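Local atomic coordinates of hydrogenase expression/formation protein HypE (Desulfovibrio vulgaris subsp. vulgaris, PDB entry 2Z1U), a protein that binds ATP and magnesium and, as a member of the HypE family, probably takes part in the maturation of hydrogenases. Residues A[27-32]-A[106-111]; A[68-73]-A[139-144]. One frame throughout, in Å; residues are numbered along the deposited sequence.

Contact 1: A[27-32]-A[106-111]; sequences FLRHFD and ILERVV. With ATP (adenosine-5'-triphosphate), chain D.
Phe27 and Val111 meet where helix 17-31 runs beside helix 104-121, at the adenine end of the ATP pocket in this AIR synthase-related fold. The two helical segments run in roughly the same direction, with axes 10.5 Å apart and crossing at -29°, and side chains bridge the gap. From the backbone outward, Phe27 first brings its CB near N1 of ATP. CG is anti to the carbonyl carbon (chi1 -64°), and beyond it one face of the ring takes the adenine amino group: N6 of ATP sits 3.3 Å above the ring plane, over its centre. On the side of the ring toward the other helix, CD1 and CE1 press on CG2 of Val111, and the CE1 to CG2 distance of 3.3 Å is tight. At the tip, CZ looks at CD1 of Leu107, a looser 4.3 Å away. Phe27 thus joins the adenine amino group to the hydrophobic side of helix 104-121, while Thr130 and Gly128 hydrogen-bond the same ATP, as do Thr222 and Arg223 of the second subunit.

Nearer solvent, Arg29 NH2 donates to Glu108 OE2 at 2.8 Å, a salt bridge with a nearly straight N-H...O of 172°. The oxygen lies in the guanidinium plane, yet the carboxylate is turned almost perpendicular to it. NH1 of Arg29 is bonded to the carbonyl O of Asp25, which steadies the group. His30 lies beneath, its CD2 under the rim of the guanidinium and its CB against Val111 CG1 at 3.6 Å; NE2 is buried here with no partner. Phe31 lies between nucleotide and helix: N1 of ATP is at the ring's edge, 3.8 Å from CE2, while CE1 reaches Val111 O at 3.6 Å.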
loop_
_atom_site.group_PDB
_atom_site.type_symbol
_atom_site.label_atom_id
_atom_site.label_comp_id
_atom_site.label_asym_id
_atom_site.label_seq_id
_atom_site.Cartn_x
_atom_site.Cartn_y
_atom_site.Cartn_z
ATOM N N PHE A 27 5.589 8.215 14.218
ATOM C CA PHE A 27 4.494 7.395 13.685
ATOM C C PHE A 27 3.774 6.610 14.779
ATOM O O PHE A 27 2.559 6.734 14.920
ATOM C CB PHE A 27 4.979 6.470 12.557
ATOM C CG PHE A 27 5.480 7.206 11.341
ATOM C CD1 PHE A 27 4.618 8.010 10.584
ATOM C CD2 PHE A 27 6.806 7.076 10.931
ATOM C CE1 PHE A 27 5.081 8.694 9.454
ATOM C CE2 PHE A 27 7.278 7.759 9.800
ATOM C CZ PHE A 27 6.416 8.569 9.065
ATOM N N LEU A 28 4.526 5.830 15.564
ATOM C CA LEU A 28 3.958 5.061 16.679
ATOM C C LEU A 28 3.289 5.946 17.718
ATOM O O LEU A 28 2.270 5.569 18.299
ATOM C CB LEU A 28 5.032 4.216 17.377
ATOM C CG LEU A 28 5.111 2.770 16.908
ATOM C CD1 LEU A 28 5.389 2.680 15.395
ATOM C CD2 LEU A 28 6.154 2.019 17.729
ATOM N N ARG A 29 3.864 7.121 17.949
ATOM C CA ARG A 29 3.315 8.041 18.938
ATOM C C ARG A 29 1.897 8.443 18.547
ATOM O O ARG A 29 0.974 8.370 19.360
ATOM C CB ARG A 29 4.208 9.269 19.090
ATOM C CG ARG A 29 3.929 10.077 20.350
ATOM C CD ARG A 29 4.912 11.230 20.498
ATOM N NE ARG A 29 4.336 12.459 19.948
ATOM C CZ ARG A 29 4.740 13.075 18.837
ATOM N NH1 ARG A 29 5.759 12.607 18.126
ATOM N NH2 ARG A 29 4.129 14.188 18.449
ATOM N N HIS A 30 1.724 8.846 17.291
ATOM C CA HIS A 30 0.415 9.283 16.797
ATOM C C HIS A 30 -0.581 8.158 16.495
ATOM O O HIS A 30 -1.797 8.344 16.653
ATOM C CB HIS A 30 0.579 10.178 15.565
ATOM C CG HIS A 30 1.061 11.558 15.885
ATOM N ND1 HIS A 30 0.199 12.597 16.160
ATOM C CD2 HIS A 30 2.311 12.071 15.984
ATOM C CE1 HIS A 30 0.897 13.691 16.413
ATOM N NE2 HIS A 30 2.181 13.398 16.313
ATOM N N PHE A 31 -0.072 7.006 16.052
ATOM C CA PHE A 31 -0.929 5.878 15.654
ATOM C C PHE A 31 -1.241 4.939 16.830
ATOM O O PHE A 31 -2.165 4.117 16.746
ATOM C CB PHE A 31 -0.310 5.109 14.478
ATOM C CG PHE A 31 -0.030 5.967 13.250
ATOM C CD1 PHE A 31 -0.692 7.182 13.048
ATOM C CD2 PHE A 31 0.892 5.546 12.294
ATOM C CE1 PHE A 31 -0.426 7.964 11.920
ATOM C CE2 PHE A 31 1.151 6.321 11.159
ATOM C CZ PHE A 31 0.484 7.526 10.975
ATOM N N ASP A 32 -0.452 5.097 17.896
ATOM C CA ASP A 32 -0.591 4.456 19.228
ATOM C C ASP A 32 -1.554 3.275 19.333
ATOM O O ASP A 32 -2.748 3.463 19.587
ATOM C CB ASP A 32 -0.960 5.515 20.281
ATOM C CG ASP A 32 -0.376 5.219 21.648
ATOM O OD1 ASP A 32 0.012 4.058 21.930
ATOM O OD2 ASP A 32 -0.295 6.175 22.456
ATOM N N ILE A 106 5.690 19.674 8.429
ATOM C CA ILE A 106 4.735 19.215 7.414
ATOM C C ILE A 106 4.405 17.739 7.673
ATOM O O ILE A 106 3.240 17.368 7.776
ATOM C CB ILE A 106 5.260 19.432 5.966
ATOM C CG1 ILE A 106 5.332 20.931 5.650
ATOM C CG2 ILE A 106 4.382 18.680 4.947
ATOM C CD1 ILE A 106 5.808 21.263 4.243
ATOM N N LEU A 107 5.444 16.920 7.821
ATOM C CA LEU A 107 5.283 15.496 8.106
ATOM C C LEU A 107 4.484 15.236 9.389
ATOM O O LEU A 107 3.552 14.433 9.379
ATOM C CB LEU A 107 6.647 14.798 8.165
ATOM C CG LEU A 107 6.661 13.296 8.459
ATOM C CD1 LEU A 107 5.937 12.482 7.384
ATOM C CD2 LEU A 107 8.101 12.818 8.617
ATOM N N GLU A 108 4.843 15.918 10.476
ATOM C CA GLU A 108 4.141 15.765 11.755
ATOM C C GLU A 108 2.661 16.184 11.700
ATOM O O GLU A 108 1.810 15.512 12.281
ATOM C CB GLU A 108 4.870 16.506 12.893
ATOM C CG GLU A 108 4.130 16.432 14.231
ATOM C CD GLU A 108 5.021 16.621 15.443
ATOM O OE1 GLU A 108 5.632 17.707 15.596
ATOM O OE2 GLU A 108 5.081 15.682 16.261
ATOM N N ARG A 109 2.363 17.290 11.022
ATOM C CA ARG A 109 0.979 17.710 10.811
ATOM C C ARG A 109 0.176 16.658 10.037
ATOM O O ARG A 109 -0.977 16.378 10.370
ATOM C CB ARG A 109 0.924 19.037 10.063
ATOM C CG ARG A 109 1.270 20.253 10.918
ATOM C CD ARG A 109 0.861 21.535 10.192
ATOM N NE ARG A 109 1.836 21.924 9.171
ATOM C CZ ARG A 109 1.572 22.697 8.118
ATOM N NH1 ARG A 109 0.346 23.181 7.908
ATOM N NH2 ARG A 109 2.546 22.984 7.261
ATOM N N VAL A 110 0.799 16.072 9.017
ATOM C CA VAL A 110 0.145 15.046 8.192
ATOM C C VAL A 110 -0.084 13.771 9.006
ATOM O O VAL A 110 -1.175 13.185 8.969
ATOM C CB VAL A 110 0.965 14.729 6.934
ATOM C CG1 VAL A 110 0.409 13.480 6.226
ATOM C CG2 VAL A 110 0.973 15.928 5.989
ATOM N N VAL A 111 0.948 13.360 9.744
ATOM C CA VAL A 111 0.879 12.206 10.640
ATOM C C VAL A 111 -0.196 12.420 11.714
ATOM O O VAL A 111 -0.999 11.523 11.965
ATOM C CB VAL A 111 2.268 11.880 11.275
ATOM C CG1 VAL A 111 2.121 10.870 12.386
ATOM C CG2 VAL A 111 3.225 11.355 10.198
HETATM P PG ATP D . 12.572 -2.424 4.606
HETATM O O1G ATP D . 11.472 -1.378 4.345
HETATM O O2G ATP D . 13.902 -1.783 4.860
HETATM O O3G ATP D . 12.621 -3.554 3.588
HETATM P PB ATP D . 10.975 -3.768 6.638
HETATM O O1B ATP D . 9.843 -3.384 5.664
HETATM O O2B ATP D . 11.079 -5.201 7.064
HETATM O O3B ATP D . 12.325 -3.171 6.015
HETATM P PA ATP D . 10.676 -1.317 8.056
HETATM O O1A ATP D . 12.083 -0.827 8.389
HETATM O O2A ATP D . 10.119 -0.678 6.815
HETATM O O3A ATP D . 10.706 -2.953 7.998
HETATM O "O5'" ATP D . 9.698 -1.165 9.277
HETATM C "C5'" ATP D . 10.118 -1.391 10.630
HETATM C "C4'" ATP D . 8.877 -1.319 11.494
HETATM O "O4'" ATP D . 8.435 0.053 11.470
HETATM C "C3'" ATP D . 7.732 -2.157 10.952
HETATM O "O3'" ATP D . 7.031 -2.735 12.071
HETATM C "C2'" ATP D . 6.811 -1.157 10.246
HETATM O "O2'" ATP D . 5.450 -1.577 10.356
HETATM C "C1'" ATP D . 7.067 0.150 11.022
HETATM N N9 ATP D . 6.949 1.373 10.184
HETATM C C8 ATP D . 7.828 1.834 9.281
HETATM N N7 ATP D . 7.381 2.987 8.732
HETATM C C5 ATP D . 6.176 3.223 9.282
HETATM C C6 ATP D . 5.136 4.271 9.147
HETATM N N6 ATP D . 5.316 5.277 8.263
HETATM N N1 ATP D . 4.048 4.163 9.902
HETATM C C2 ATP D . 3.830 3.165 10.780
HETATM N N3 ATP D . 4.751 2.187 10.956
HETATM C C4 ATP D . 5.906 2.186 10.242
#

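Contact 2: A[68-73]-A[139-144]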
loop_
_atom_site.group_PDB
_atom_site.type_symbol
_atom_site.label_atom_id
_atom_site.label_comp_id
_atom_site.label_asym_id
_atom_site.label_seq_id
_atom_site.Cartn_x
_atom_site.Cartn_y
_atom_site.Cartn_z
ATOM N N GLY A 68 -9.124 19.700 4.705
ATOM C CA GLY A 68 -8.341 18.485 4.823
ATOM C C GLY A 68 -6.876 18.611 4.489
ATOM O O GLY A 68 -6.333 19.718 4.388
ATOM N N ASP A 69 -6.244 17.456 4.322
ATOM C CA ASP A 69 -4.877 17.367 3.852
ATOM C C ASP A 69 -4.625 15.963 3.307
ATOM O O ASP A 69 -5.531 15.119 3.325
ATOM C CB ASP A 69 -3.866 17.786 4.946
ATOM C CG ASP A 69 -3.974 16.955 6.233
ATOM O OD1 ASP A 69 -4.012 15.699 6.160
ATOM O OD2 ASP A 69 -3.980 17.569 7.323
ATOM N N ILE A 70 -3.412 15.711 2.811
ATOM C CA ILE A 70 -3.053 14.374 2.277
ATOM C C ILE A 70 -3.221 13.231 3.306
ATOM O O ILE A 70 -3.550 12.105 2.940
ATOM C CB ILE A 70 -1.638 14.370 1.640
ATOM C CG1 ILE A 70 -1.422 13.128 0.762
ATOM C CG2 ILE A 70 -0.546 14.522 2.713
ATOM C CD1 ILE A 70 -0.144 13.167 -0.035
ATOM N N GLY A 71 -3.016 13.535 4.587
ATOM C CA GLY A 71 -3.216 12.557 5.650
ATOM C C GLY A 71 -4.675 12.227 5.892
ATOM O O GLY A 71 -5.057 11.082 6.083
ATOM N N THR A 72 -5.492 13.253 5.888
ATOM C CA THR A 72 -6.911 13.101 6.009
ATOM C C THR A 72 -7.442 12.272 4.797
ATOM O O THR A 72 -8.219 11.318 4.966
ATOM C CB THR A 72 -7.485 14.533 6.127
ATOM O OG1 THR A 72 -8.173 14.727 7.371
ATOM C CG2 THR A 72 -8.246 14.963 4.951
ATOM N N LEU A 73 -6.989 12.619 3.591
ATOM C CA LEU A 73 -7.337 11.854 2.376
ATOM C C LEU A 73 -6.875 10.390 2.456
ATOM O O LEU A 73 -7.640 9.459 2.139
ATOM C CB LEU A 73 -6.724 12.529 1.136
ATOM C CG LEU A 73 -7.581 13.351 0.162
ATOM C CD1 LEU A 73 -8.778 14.057 0.803
ATOM C CD2 LEU A 73 -6.732 14.300 -0.734
ATOM N N ASP A 139 7.829 14.886 -5.439
ATOM C CA ASP A 139 7.337 16.184 -4.985
ATOM C C ASP A 139 6.825 16.116 -3.546
ATOM O O ASP A 139 5.633 15.879 -3.310
ATOM C CB ASP A 139 6.265 16.728 -5.944
ATOM C CG ASP A 139 5.771 18.116 -5.561
ATOM O OD1 ASP A 139 6.498 18.890 -4.894
ATOM O OD2 ASP A 139 4.636 18.431 -5.941
ATOM N N LYS A 140 7.751 16.293 -2.596
ATOM C CA LYS A 140 7.461 16.390 -1.146
ATOM C C LYS A 140 7.026 15.080 -0.488
ATOM O O LYS A 140 7.687 14.595 0.435
ATOM C CB LYS A 140 6.422 17.479 -0.822
ATOM C CG LYS A 140 6.676 18.857 -1.405
ATOM C CD LYS A 140 5.670 19.855 -0.846
ATOM C CE LYS A 140 5.179 20.818 -1.911
ATOM N NZ LYS A 140 6.256 21.294 -2.796
ATOM N N MET A 141 5.907 14.515 -0.945
ATOM C CA MET A 141 5.293 13.412 -0.203
ATOM C C MET A 141 4.137 12.742 -0.915
ATOM O O MET A 141 3.178 13.412 -1.335
ATOM C CB MET A 141 4.795 13.953 1.137
ATOM C CG MET A 141 4.003 12.997 1.992
ATOM S SD MET A 141 3.446 13.956 3.403
ATOM C CE MET A 141 2.450 12.753 4.187
ATOM N N PHE A 142 4.221 11.412 -1.006
ATOM C CA PHE A 142 3.095 10.580 -1.397
ATOM C C PHE A 142 2.818 9.600 -0.268
ATOM O O PHE A 142 3.726 9.235 0.485
ATOM C CB PHE A 142 3.387 9.797 -2.689
ATOM C CG PHE A 142 3.844 10.659 -3.846
ATOM C CD1 PHE A 142 4.932 10.274 -4.619
ATOM C CD2 PHE A 142 3.200 11.857 -4.150
ATOM C CE1 PHE A 142 5.364 11.057 -5.677
ATOM C CE2 PHE A 142 3.625 12.651 -5.209
ATOM C CZ PHE A 142 4.706 12.248 -5.971
ATOM N N ILE A 143 1.566 9.164 -0.151
ATOM C CA ILE A 143 1.215 8.170 0.856
ATOM C C ILE A 143 0.370 7.109 0.180
ATOM O O ILE A 143 -0.580 7.436 -0.550
ATOM C CB ILE A 143 0.388 8.787 2.031
ATOM C CG1 ILE A 143 1.041 10.060 2.574
ATOM C CG2 ILE A 143 0.169 7.759 3.157
ATOM C CD1 ILE A 143 0.185 10.799 3.656
ATOM N N ASN A 144 0.718 5.845 0.407
ATOM C CA ASN A 144 -0.192 4.769 0.099
ATOM C C ASN A 144 -0.827 4.255 1.386
ATOM O O ASN A 144 -0.151 4.115 2.425
ATOM C CB ASN A 144 0.532 3.621 -0.612
ATOM C CG ASN A 144 -0.403 2.453 -0.911
ATOM O OD1 ASN A 144 -0.687 1.656 -0.028
ATOM N ND2 ASN A 144 -0.878 2.355 -2.158
#
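The N-capped first turn of helix 70-83 packs here on a face of the mixed four-stranded sheet in the AIR synthase-related N-terminal domain, with Ile70 set against Met141 and Ile143 of strand 141-151. No hydrogen bond links the two segments; the contact is apolar and buried. Ile70 points at the strand and spreads its branches over it. CG1 is anti to the backbone N (chi1 -164°), and CD1 beyond it comes within 3.6 Å of the backbone O of Met141. The other branch, CG2, rests on the pair of strand side chains, which lie side by side: 3.8 Å from CE of Met141 and 3.9 Å from CD1 of Ile143.

Met141 reaches up because its chain is extended throughout, which lays both SD and CE beside that single methyl group. Ile143, two residues on and on the same side of the strand, crosses Ile70 at a slant and brings its CD1 4.0 Å from the carbonyl O of Ile70. Phe142 between them turns to the other side of the sheet and packs on Ala137 of the second subunit. Val110 of helix 104-121 touches Ile70, Met141 and Ile143 alike, so the cluster is shared by two helices, and Phe96 of the adjoining strand 87-99 borders it.

The helix start is fixed by Asp69, the N-cap residue. Its carboxylate is itself positioned by Ser113 of helix 104-121, whose OG is hydrogen-bonded to OD2. OD1 takes the two N-H groups of the opening turn: the bond from Gly71 N is weak, bent to 119°, whereas Thr72 N meets Asp69 OD1 at 2.9 Å, nearly in line with its C-O bond.

Overall arrangement
From the N terminus the chain supplies 27-32 at the end of helix 17-31, then 68-73 leading into helix 70-83, then 106-111 on helix 104-121, and last 139-144 at the start of strand 141-151. Contact 1 closes a loop of 73 intervening residues and contact 2 one of 65; because their segments alternate, the loops cross. Helix 104-121 joins them: one side faces helix 17-31, whose Phe27 and Phe31 meet the nucleotide, while Val110, on another side of the same helix turn, carries the packing over into contact 2. The two centres lie 12 Å apart. Together they tie three helices to the four-stranded sheet, with ATP beside contact 1 and the second subunit beside contact 2.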